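Local coordinates for protein Exo-alpha-sialidase (Clostridium perfringens, PDB 2V72) that binds galactose and a calcium ion as the family 32 carbohydrate-binding module of a large sialidase toxin, probably to recognise galactose-bearing glycans, at residues I11-M16 with E138-E143; S56-K61 with A119-I124; I68-R73 with K109-D114. One frame throughout, in Å; residues are numbered along the deposited sequence.

Contact 1: residues I11-M16 with E138-E143; sequences IPQSEM and ELNVYE. With CA (calcium ion), chain B.
The second shell of the calcium site begins here, where Q13 of the short 3-10 turn reaches the segment E138-E143, on the last strand, 135-142. E138 OE2 binds the calcium ion at 2.4 Å, beside S31 O, D34 OD1, N36 O, T39 O and A137 O. E138 OE1 takes a hydrogen bond from Q13 NE2 at 2.8 Å, on the syn side and 31° out of the carboxylate plane, and a weak one from G35 N. Q13 NE2 also bonds L139 O at 2.6 Å, from above that carbonyl's plane. Both acceptors lie close to the amide plane of Q13, so the bonds fix its rotation and would steady the metal-binding carboxylate. I11 N donates to V141 O (2.9 Å), and a water accepts from V141 N within bonding distance of I11 O and N140 OD1. V141 CG1, anti to the backbone N (chi1 -168°), meets I11 CD1 at 3.8 Å and CG2 meets M16 CE at 3.9 Å, so each V141 methyl has its own partner. The I11 and E143 side chains cross at about a right angle, CG1 to CG 3.7 Å. This N-terminal segment beside the last strand, calcium at one end, fits the F5/8 type C (discoidin-like) beta-sandwich.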
loop_
_atom_site.group_PDB
_atom_site.type_symbol
_atom_site.label_atom_id
_atom_site.label_comp_id
_atom_site.label_asym_id
_atom_site.label_seq_id
_atom_site.Cartn_x
_atom_site.Cartn_y
_atom_site.Cartn_z
ATOM N N ILE A 11 1.461 -12.627 6.184
ATOM C CA ILE A 11 0.087 -12.955 5.806
ATOM C C ILE A 11 0.067 -13.305 4.313
ATOM O O ILE A 11 0.551 -12.526 3.487
ATOM C CB ILE A 11 -0.911 -11.801 6.117
ATOM C CG1 ILE A 11 -0.920 -11.480 7.619
ATOM C CG2 ILE A 11 -2.325 -12.161 5.628
ATOM C CD1 ILE A 11 -1.492 -10.110 7.970
ATOM N N PRO A 12 -0.471 -14.490 3.967
ATOM C CA PRO A 12 -0.570 -14.851 2.562
ATOM C C PRO A 12 -1.376 -13.800 1.800
ATOM O O PRO A 12 -2.467 -13.411 2.236
ATOM C CB PRO A 12 -1.315 -16.188 2.590
ATOM C CG PRO A 12 -1.078 -16.729 3.959
ATOM C CD PRO A 12 -1.012 -15.539 4.847
ATOM N N GLN A 13 -0.804 -13.328 0.693
ATOM C CA GLN A 13 -1.421 -12.334 -0.171
ATOM C C GLN A 13 -2.652 -12.896 -0.877
ATOM O O GLN A 13 -3.544 -12.141 -1.268
ATOM C CB GLN A 13 -0.409 -11.821 -1.203
ATOM C CG GLN A 13 0.668 -10.897 -0.635
ATOM C CD GLN A 13 1.617 -10.371 -1.701
ATOM O OE1 GLN A 13 2.086 -11.120 -2.548
ATOM N NE2 GLN A 13 1.907 -9.077 -1.656
ATOM N N SER A 14 -2.692 -14.219 -1.033
ATOM C CA SER A 14 -3.845 -14.899 -1.629
ATOM C C SER A 14 -5.085 -14.769 -0.741
ATOM O O SER A 14 -6.209 -14.909 -1.220
ATOM C CB SER A 14 -3.536 -16.373 -1.898
ATOM O OG SER A 14 -3.563 -17.123 -0.700
ATOM N N GLU A 15 -4.870 -14.502 0.546
ATOM C CA GLU A 15 -5.954 -14.248 1.493
ATOM C C GLU A 15 -6.370 -12.778 1.495
ATOM O O GLU A 15 -7.314 -12.371 2.184
ATOM C CB GLU A 15 -5.547 -14.691 2.896
ATOM C CG GLU A 15 -5.853 -16.150 3.172
ATOM C CD GLU A 15 -5.048 -16.710 4.318
ATOM O OE1 GLU A 15 -4.849 -15.982 5.312
ATOM O OE2 GLU A 15 -4.609 -17.881 4.221
ATOM N N MET A 16 -5.656 -11.984 0.713
ATOM C CA MET A 16 -5.953 -10.569 0.594
ATOM C C MET A 16 -6.756 -10.306 -0.666
ATOM O O MET A 16 -6.762 -11.117 -1.591
ATOM C CB MET A 16 -4.662 -9.742 0.573
ATOM C CG MET A 16 -3.707 -10.031 1.728
ATOM S SD MET A 16 -2.201 -9.080 1.529
ATOM C CE MET A 16 -1.295 -9.578 2.997
ATOM N N GLU A 138 4.497 -4.139 -4.865
ATOM C CA GLU A 138 4.148 -5.185 -3.896
ATOM C C GLU A 138 3.851 -4.627 -2.502
ATOM O O GLU A 138 4.498 -3.684 -2.045
ATOM C CB GLU A 138 5.249 -6.247 -3.790
ATOM C CG GLU A 138 5.219 -7.323 -4.853
ATOM C CD GLU A 138 3.928 -8.098 -4.866
ATOM O OE1 GLU A 138 3.614 -8.779 -3.863
ATOM O OE2 GLU A 138 3.227 -8.032 -5.893
ATOM N N LEU A 139 2.859 -5.222 -1.844
ATOM C CA LEU A 139 2.504 -4.868 -0.485
ATOM C C LEU A 139 2.362 -6.135 0.345
ATOM O O LEU A 139 1.594 -7.038 -0.001
ATOM C CB LEU A 139 1.211 -4.046 -0.443
ATOM C CG LEU A 139 0.936 -3.463 0.945
ATOM C CD1 LEU A 139 0.485 -2.020 0.861
ATOM C CD2 LEU A 139 -0.044 -4.317 1.750
ATOM N N ASN A 140 3.121 -6.191 1.436
ATOM C CA ASN A 140 3.100 -7.336 2.323
ATOM C C ASN A 140 2.784 -6.905 3.747
ATOM O O ASN A 140 3.117 -5.786 4.158
ATOM C CB ASN A 140 4.437 -8.075 2.260
ATOM C CG ASN A 140 4.596 -8.858 0.990
ATOM O OD1 ASN A 140 4.071 -9.966 0.866
ATOM N ND2 ASN A 140 5.312 -8.286 0.023
ATOM N N VAL A 141 2.113 -7.783 4.485
ATOM C CA VAL A 141 1.685 -7.456 5.845
ATOM C C VAL A 141 2.142 -8.565 6.768
ATOM O O VAL A 141 1.951 -9.747 6.481
ATOM C CB VAL A 141 0.151 -7.236 5.962
ATOM C CG1 VAL A 141 -0.199 -6.621 7.314
ATOM C CG2 VAL A 141 -0.358 -6.320 4.848
ATOM N N TYR A 142 2.772 -8.178 7.865
ATOM C CA TYR A 142 3.398 -9.154 8.730
ATOM C C TYR A 142 2.747 -9.165 10.093
ATOM O O TYR A 142 2.334 -8.117 10.594
ATOM C CB TYR A 142 4.902 -8.886 8.813
ATOM C CG TYR A 142 5.574 -9.009 7.470
ATOM C CD1 TYR A 142 5.631 -7.921 6.593
ATOM C CD2 TYR A 142 6.120 -10.221 7.055
ATOM C CE1 TYR A 142 6.233 -8.035 5.354
ATOM C CE2 TYR A 142 6.727 -10.344 5.813
ATOM C CZ TYR A 142 6.775 -9.251 4.969
ATOM O OH TYR A 142 7.369 -9.368 3.739
ATOM N N GLU A 143 2.617 -10.364 10.655
ATOM C CA GLU A 143 2.177 -10.554 12.040
ATOM C C GLU A 143 3.362 -11.064 12.865
ATOM O O GLU A 143 3.222 -11.358 14.050
ATOM C CB GLU A 143 1.012 -11.556 12.142
ATOM C CG GLU A 143 -0.186 -11.275 11.244
ATOM C CD GLU A 143 -1.440 -12.006 11.705
ATOM O OE1 GLU A 143 -2.066 -11.555 12.694
ATOM O OE2 GLU A 143 -1.805 -13.033 11.083
HETATM CA CA CA B . 2.989 -6.950 -8.032
HETATM O O HOH W 1 1.925 -10.263 3.144
#

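Contact 2: residues S56-K61 with A119-I124; sequences SVNLGK and AEEIKI
An antiparallel strand pairing joins S56-L59 to E121-I124 in the middle of one sheet of the sandwich, where the hydrogen-bonded pair V57 and I122 exchanges two backbone bonds: V57 N to I122 O at 2.8 Å and I122 N to V57 O at 2.9 Å. On the face carrying S56, N58, E121 and K123, the carboxylate of E121 is gripped at both oxygens. With its CG anti to the backbone N (chi1 -170°), N58 donates from ND2 to the anti lone pair of OE2 at 2.8 Å, almost straight at 173°, with the amide and carboxylate planes 67° apart. A water links the remaining oxygen, E121 OE1, to S56 OG, whose neighbour across the pair is K123 CG. N58 OD1 accepts from G60 N, an Asx turn that carries the chain round its corner, and L59 N binds E120 O at 2.7 Å. On the interior side L59 CD2 rests on I122 CD1 (3.9 Å), while L59 CD1 comes within 3.3 Å of A119 O. E120 and E121 both face I89 as a classic beta bulge. Strand 17-20 lies beyond 53-59 and strand 84-90 beyond 121-129, while L59 and I122 both pack onto V141 of strand 135-142 in the opposing sheet.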
loop_
_atom_site.group_PDB
_atom_site.type_symbol
_atom_site.label_atom_id
_atom_site.label_comp_id
_atom_site.label_asym_id
_atom_site.label_seq_id
_atom_site.Cartn_x
_atom_site.Cartn_y
_atom_site.Cartn_z
ATOM N N SER A 56 -6.595 0.249 -0.759
ATOM C CA SER A 56 -7.075 -0.474 0.407
ATOM C C SER A 56 -6.835 -1.941 0.174
ATOM O O SER A 56 -7.106 -2.458 -0.914
ATOM C CB SER A 56 -8.567 -0.221 0.661
ATOM O OG SER A 56 -8.823 1.153 0.864
ATOM N N VAL A 57 -6.302 -2.600 1.195
ATOM C CA VAL A 57 -6.057 -4.023 1.150
ATOM C C VAL A 57 -6.779 -4.683 2.323
ATOM O O VAL A 57 -6.453 -4.437 3.495
ATOM C CB VAL A 57 -4.535 -4.341 1.197
ATOM C CG1 VAL A 57 -4.299 -5.842 1.139
ATOM C CG2 VAL A 57 -3.806 -3.644 0.055
ATOM N N ASN A 58 -7.772 -5.501 1.997
ATOM C CA ASN A 58 -8.472 -6.296 2.994
ATOM C C ASN A 58 -7.656 -7.531 3.302
ATOM O O ASN A 58 -7.116 -8.167 2.396
ATOM C CB ASN A 58 -9.867 -6.678 2.508
ATOM C CG ASN A 58 -10.704 -7.299 3.596
ATOM O OD1 ASN A 58 -10.624 -8.503 3.850
ATOM N ND2 ASN A 58 -11.523 -6.476 4.253
ATOM N N LEU A 59 -7.572 -7.866 4.586
ATOM C CA LEU A 59 -6.619 -8.867 5.059
ATOM C C LEU A 59 -7.208 -10.269 5.166
ATOM O O LEU A 59 -6.468 -11.240 5.376
ATOM C CB LEU A 59 -5.982 -8.421 6.382
ATOM C CG LEU A 59 -5.303 -7.043 6.402
ATOM C CD1 LEU A 59 -4.842 -6.693 7.802
ATOM C CD2 LEU A 59 -4.134 -6.944 5.413
ATOM N N GLY A 60 -8.529 -10.375 5.002
ATOM C CA GLY A 60 -9.214 -11.674 5.029
ATOM C C GLY A 60 -9.860 -11.992 6.363
ATOM O O GLY A 60 -10.977 -12.502 6.413
ATOM N N LYS A 61 -9.146 -11.700 7.447
ATOM C CA LYS A 61 -9.670 -11.869 8.803
ATOM C C LYS A 61 -9.068 -10.824 9.738
ATOM O O LYS A 61 -8.319 -9.955 9.293
ATOM C CB LYS A 61 -9.440 -13.297 9.318
ATOM C CG LYS A 61 -7.990 -13.718 9.492
ATOM C CD LYS A 61 -7.919 -15.195 9.923
ATOM C CE LYS A 61 -6.541 -15.590 10.474
ATOM N NZ LYS A 61 -6.203 -14.883 11.752
ATOM N N ALA A 119 -6.254 -5.247 12.934
ATOM C CA ALA A 119 -6.772 -4.723 11.670
ATOM C C ALA A 119 -7.267 -5.840 10.762
ATOM O O ALA A 119 -6.602 -6.866 10.620
ATOM C CB ALA A 119 -5.694 -3.901 10.956
ATOM N N GLU A 120 -8.439 -5.630 10.159
ATOM C CA GLU A 120 -8.975 -6.522 9.121
ATOM C C GLU A 120 -8.636 -5.987 7.727
ATOM O O GLU A 120 -8.723 -6.711 6.728
ATOM C CB GLU A 120 -10.504 -6.639 9.215
ATOM C CG GLU A 120 -11.143 -6.247 10.544
ATOM C CD GLU A 120 -12.541 -5.678 10.353
ATOM O OE1 GLU A 120 -12.748 -4.484 10.668
ATOM O OE2 GLU A 120 -13.431 -6.411 9.864
ATOM N N GLU A 121 -8.281 -4.707 7.670
ATOM C CA GLU A 121 -8.033 -4.010 6.419
ATOM C C GLU A 121 -7.045 -2.869 6.657
ATOM O O GLU A 121 -7.025 -2.282 7.736
ATOM C CB GLU A 121 -9.351 -3.473 5.848
ATOM C CG GLU A 121 -9.277 -3.015 4.397
ATOM C CD GLU A 121 -10.642 -2.755 3.782
ATOM O OE1 GLU A 121 -10.892 -1.604 3.358
ATOM O OE2 GLU A 121 -11.462 -3.700 3.725
ATOM N N ILE A 122 -6.225 -2.575 5.650
ATOM C CA ILE A 122 -5.264 -1.466 5.706
ATOM C C ILE A 122 -5.398 -0.576 4.480
ATOM O O ILE A 122 -5.632 -1.059 3.375
ATOM C CB ILE A 122 -3.806 -1.974 5.787
ATOM C CG1 ILE A 122 -3.633 -2.921 6.975
ATOM C CG2 ILE A 122 -2.829 -0.803 5.918
ATOM C CD1 ILE A 122 -2.420 -3.789 6.867
ATOM N N LYS A 123 -5.236 0.723 4.682
ATOM C CA LYS A 123 -5.360 1.687 3.605
ATOM C C LYS A 123 -4.111 2.551 3.522
ATOM O O LYS A 123 -3.764 3.258 4.472
ATOM C CB LYS A 123 -6.587 2.566 3.841
ATOM C CG LYS A 123 -7.022 3.417 2.665
ATOM C CD LYS A 123 -8.012 4.460 3.147
ATOM C CE LYS A 123 -8.914 4.945 2.034
ATOM N NZ LYS A 123 -9.926 5.922 2.554
ATOM N N ILE A 124 -3.433 2.486 2.383
ATOM C CA ILE A 124 -2.295 3.362 2.122
ATOM C C ILE A 124 -2.749 4.518 1.246
ATOM O O ILE A 124 -3.179 4.314 0.108
ATOM C CB ILE A 124 -1.119 2.626 1.418
ATOM C CG1 ILE A 124 -0.857 1.239 2.031
ATOM C CG2 ILE A 124 0.139 3.519 1.387
ATOM C CD1 ILE A 124 -0.634 1.226 3.546
HETATM O O HOH W 2 -9.963 0.671 3.455
#

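Contact 3: residues I68-R73 with K109-D114; sequences IAITPR and KTVTFD. With GAL (beta-D-galactopyranose), chain C.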
loop_
_atom_site.group_PDB
_atom_site.type_symbol
_atom_site.label_atom_id
_atom_site.label_comp_id
_atom_site.label_asym_id
_atom_site.label_seq_id
_atom_site.Cartn_x
_atom_site.Cartn_y
_atom_site.Cartn_z
ATOM N N ILE A 68 4.551 -3.553 7.870
ATOM C CA ILE A 68 4.093 -3.487 6.478
ATOM C C ILE A 68 5.289 -3.129 5.587
ATOM O O ILE A 68 6.012 -2.173 5.873
ATOM C CB ILE A 68 2.946 -2.445 6.304
ATOM C CG1 ILE A 68 1.732 -2.826 7.164
ATOM C CG2 ILE A 68 2.529 -2.322 4.840
ATOM C CD1 ILE A 68 0.893 -1.655 7.608
ATOM N N ALA A 69 5.496 -3.906 4.525
ATOM C CA ALA A 69 6.536 -3.607 3.544
ATOM C C ALA A 69 5.930 -3.122 2.231
ATOM O O ALA A 69 5.166 -3.839 1.576
ATOM C CB ALA A 69 7.441 -4.818 3.317
ATOM N N ILE A 70 6.276 -1.891 1.870
ATOM C CA ILE A 70 5.791 -1.245 0.649
ATOM C C ILE A 70 6.913 -1.224 -0.393
ATOM O O ILE A 70 7.860 -0.428 -0.302
ATOM C CB ILE A 70 5.281 0.196 0.931
ATOM C CG1 ILE A 70 4.176 0.192 2.000
ATOM C CG2 ILE A 70 4.798 0.867 -0.352
ATOM C CD1 ILE A 70 4.701 0.301 3.444
ATOM N N THR A 71 6.790 -2.113 -1.376
ATOM C CA THR A 71 7.765 -2.250 -2.458
ATOM C C THR A 71 7.417 -1.326 -3.634
ATOM O O THR A 71 6.386 -1.507 -4.287
ATOM C CB THR A 71 7.817 -3.705 -2.960
ATOM O OG1 THR A 71 7.979 -4.592 -1.845
ATOM C CG2 THR A 71 8.955 -3.910 -3.967
ATOM N N PRO A 72 8.278 -0.328 -3.904
ATOM C CA PRO A 72 8.091 0.534 -5.061
ATOM C C PRO A 72 8.293 -0.208 -6.379
ATOM O O PRO A 72 8.737 -1.362 -6.393
ATOM C CB PRO A 72 9.185 1.602 -4.886
ATOM C CG PRO A 72 9.613 1.502 -3.476
ATOM C CD PRO A 72 9.465 0.069 -3.125
ATOM N N ARG A 73 7.972 0.463 -7.478
ATOM C CA ARG A 73 8.216 -0.066 -8.814
ATOM C C ARG A 73 9.690 -0.403 -9.040
ATOM O O ARG A 73 10.588 0.367 -8.704
ATOM C CB ARG A 73 7.708 0.902 -9.882
ATOM C CG ARG A 73 8.337 2.284 -9.862
ATOM C CD ARG A 73 7.602 3.224 -10.798
ATOM N NE ARG A 73 7.638 2.757 -12.180
ATOM C CZ ARG A 73 6.760 3.096 -13.120
ATOM N NH1 ARG A 73 5.740 3.907 -12.844
ATOM N NH2 ARG A 73 6.895 2.607 -14.340
ATOM N N LYS A 109 10.033 0.260 1.495
ATOM C CA LYS A 109 9.751 1.127 2.627
ATOM C C LYS A 109 9.016 0.292 3.658
ATOM O O LYS A 109 7.987 -0.313 3.355
ATOM C CB LYS A 109 8.910 2.333 2.186
ATOM C CG LYS A 109 9.386 2.994 0.881
ATOM C CD LYS A 109 10.415 4.098 1.126
ATOM C CE LYS A 109 11.484 4.197 0.003
ATOM N NZ LYS A 109 10.970 4.211 -1.405
ATOM N N THR A 110 9.566 0.231 4.869
ATOM C CA THR A 110 8.937 -0.510 5.959
ATOM C C THR A 110 8.263 0.409 6.975
ATOM O O THR A 110 8.695 1.545 7.211
ATOM C CB THR A 110 9.929 -1.446 6.706
ATOM O OG1 THR A 110 11.078 -0.699 7.121
ATOM C CG2 THR A 110 10.365 -2.614 5.822
ATOM N N VAL A 111 7.182 -0.100 7.555
ATOM C CA VAL A 111 6.490 0.552 8.655
ATOM C C VAL A 111 6.287 -0.509 9.727
ATOM O O VAL A 111 5.690 -1.560 9.476
ATOM C CB VAL A 111 5.130 1.162 8.208
ATOM C CG1 VAL A 111 4.311 1.605 9.414
ATOM C CG2 VAL A 111 5.355 2.337 7.260
ATOM N N THR A 112 6.811 -0.242 10.916
ATOM C CA THR A 112 6.730 -1.214 12.000
ATOM C C THR A 112 5.918 -0.673 13.173
ATOM O O THR A 112 5.993 0.510 13.512
ATOM C CB THR A 112 8.134 -1.703 12.431
ATOM O OG1 THR A 112 8.790 -2.302 11.301
ATOM C CG2 THR A 112 8.044 -2.743 13.562
ATOM N N PHE A 113 5.120 -1.551 13.766
ATOM C CA PHE A 113 4.335 -1.218 14.941
ATOM C C PHE A 113 4.868 -1.996 16.143
ATOM O O PHE A 113 4.630 -3.206 16.265
ATOM C CB PHE A 113 2.849 -1.515 14.700
ATOM C CG PHE A 113 2.283 -0.844 13.477
ATOM C CD1 PHE A 113 2.105 -1.559 12.298
ATOM C CD2 PHE A 113 1.933 0.501 13.501
ATOM C CE1 PHE A 113 1.581 -0.947 11.163
ATOM C CE2 PHE A 113 1.414 1.121 12.369
ATOM C CZ PHE A 113 1.235 0.396 11.205
ATOM N N ASP A 114 5.601 -1.293 17.010
ATOM C CA ASP A 114 6.144 -1.862 18.255
ATOM C C ASP A 114 5.053 -2.583 19.053
ATOM O O ASP A 114 5.244 -3.724 19.484
ATOM C CB ASP A 114 6.803 -0.773 19.114
ATOM C CG ASP A 114 8.062 -0.178 18.470
ATOM O OD1 ASP A 114 8.744 -0.877 17.679
ATOM O OD2 ASP A 114 8.380 0.996 18.775
HETATM C C1 GAL C . 5.150 5.647 -18.104
HETATM C C2 GAL C . 5.374 4.595 -17.020
HETATM C C3 GAL C . 4.045 4.156 -16.397
HETATM C C4 GAL C . 3.159 5.346 -16.021
HETATM C C5 GAL C . 3.067 6.355 -17.157
HETATM C C6 GAL C . 2.299 7.596 -16.709
HETATM O O1 GAL C . 6.399 6.155 -18.494
HETATM O O2 GAL C . 6.075 3.490 -17.554
HETATM O O3 GAL C . 4.304 3.407 -15.232
HETATM O O4 GAL C . 3.682 5.994 -14.881
HETATM O O5 GAL C . 4.369 6.719 -17.600
HETATM O O6 GAL C . 1.911 8.349 -17.838
#
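K109 pairs with I70 where strand 109-113 runs antiparallel to strand 62-71, and its side chain can be followed outward from there. CB and CG each lie 3.9 Å from I70 O, close to the backbone bond that K109 N makes to that same oxygen. The chain then bends: chi2 of -90° turns CD, and further bends at chi3 and chi4 carry the tip back toward the loop before the strand. NZ comes within 3.7 Å of P72 CG, the lysine crossing the proline ring at about a right angle, and it bonds N105 O, with a weaker bond to L107 O. Along the strands I70 N returns a bond to K109 O at 2.8 Å, and I68 and V111 form a second hydrogen-bonded pair through I68 N to V111 O and V111 N to I68 O. I70 CD1 comes to 3.3 Å from K109 O, and I68 CD1 touches F113 CE1 at 3.7 Å, in the plane of the ring and at its edge. After T71 the strand gives way to loop, and R73 reaches the galactose. The sugar lies at the edge of the guanidinium, O3 near its plane: NH1 donates to GAL O3 at 2.8 Å and NH2 to the same oxygen at 2.9 Å, with only a weak bond from NH2 to O2. NE bonds S75 O and NH1 also bonds N78 O, so carbonyls of S75 and N78 hold the guanidinium in place from the protein side. H42, W45, N78 and F133 complete the pocket, W45 O also hydrogen-bonded to the sugar. The chemistry thus divides in two: backbone bonds and apolar side chains set the strand pair, while a forked pair of donors from an arginine held by carbonyls grips O3 of the sugar.

Starting at the N terminus, I11-M16 lies against the last strand, so contact 1 closes nearly the whole chain into one loop. The chain next forms strand 17-20 and reaches S56-K61, which waits for A119-I124 to close contact 2. Between those, I68-R73 pairs with K109-D114, making contact 3 the innermost of three enclosed loops; none cross. Contact 2 is a strand pair of one sheet, contact 3 of the other. Contact 1 spans the two, because its first segment leads into strand 17-20 while its second lies beside strand 62-71, where N140 O is probably bonded to A69 N. I122 and I68 meet methyl to methyl in the core between the sheets.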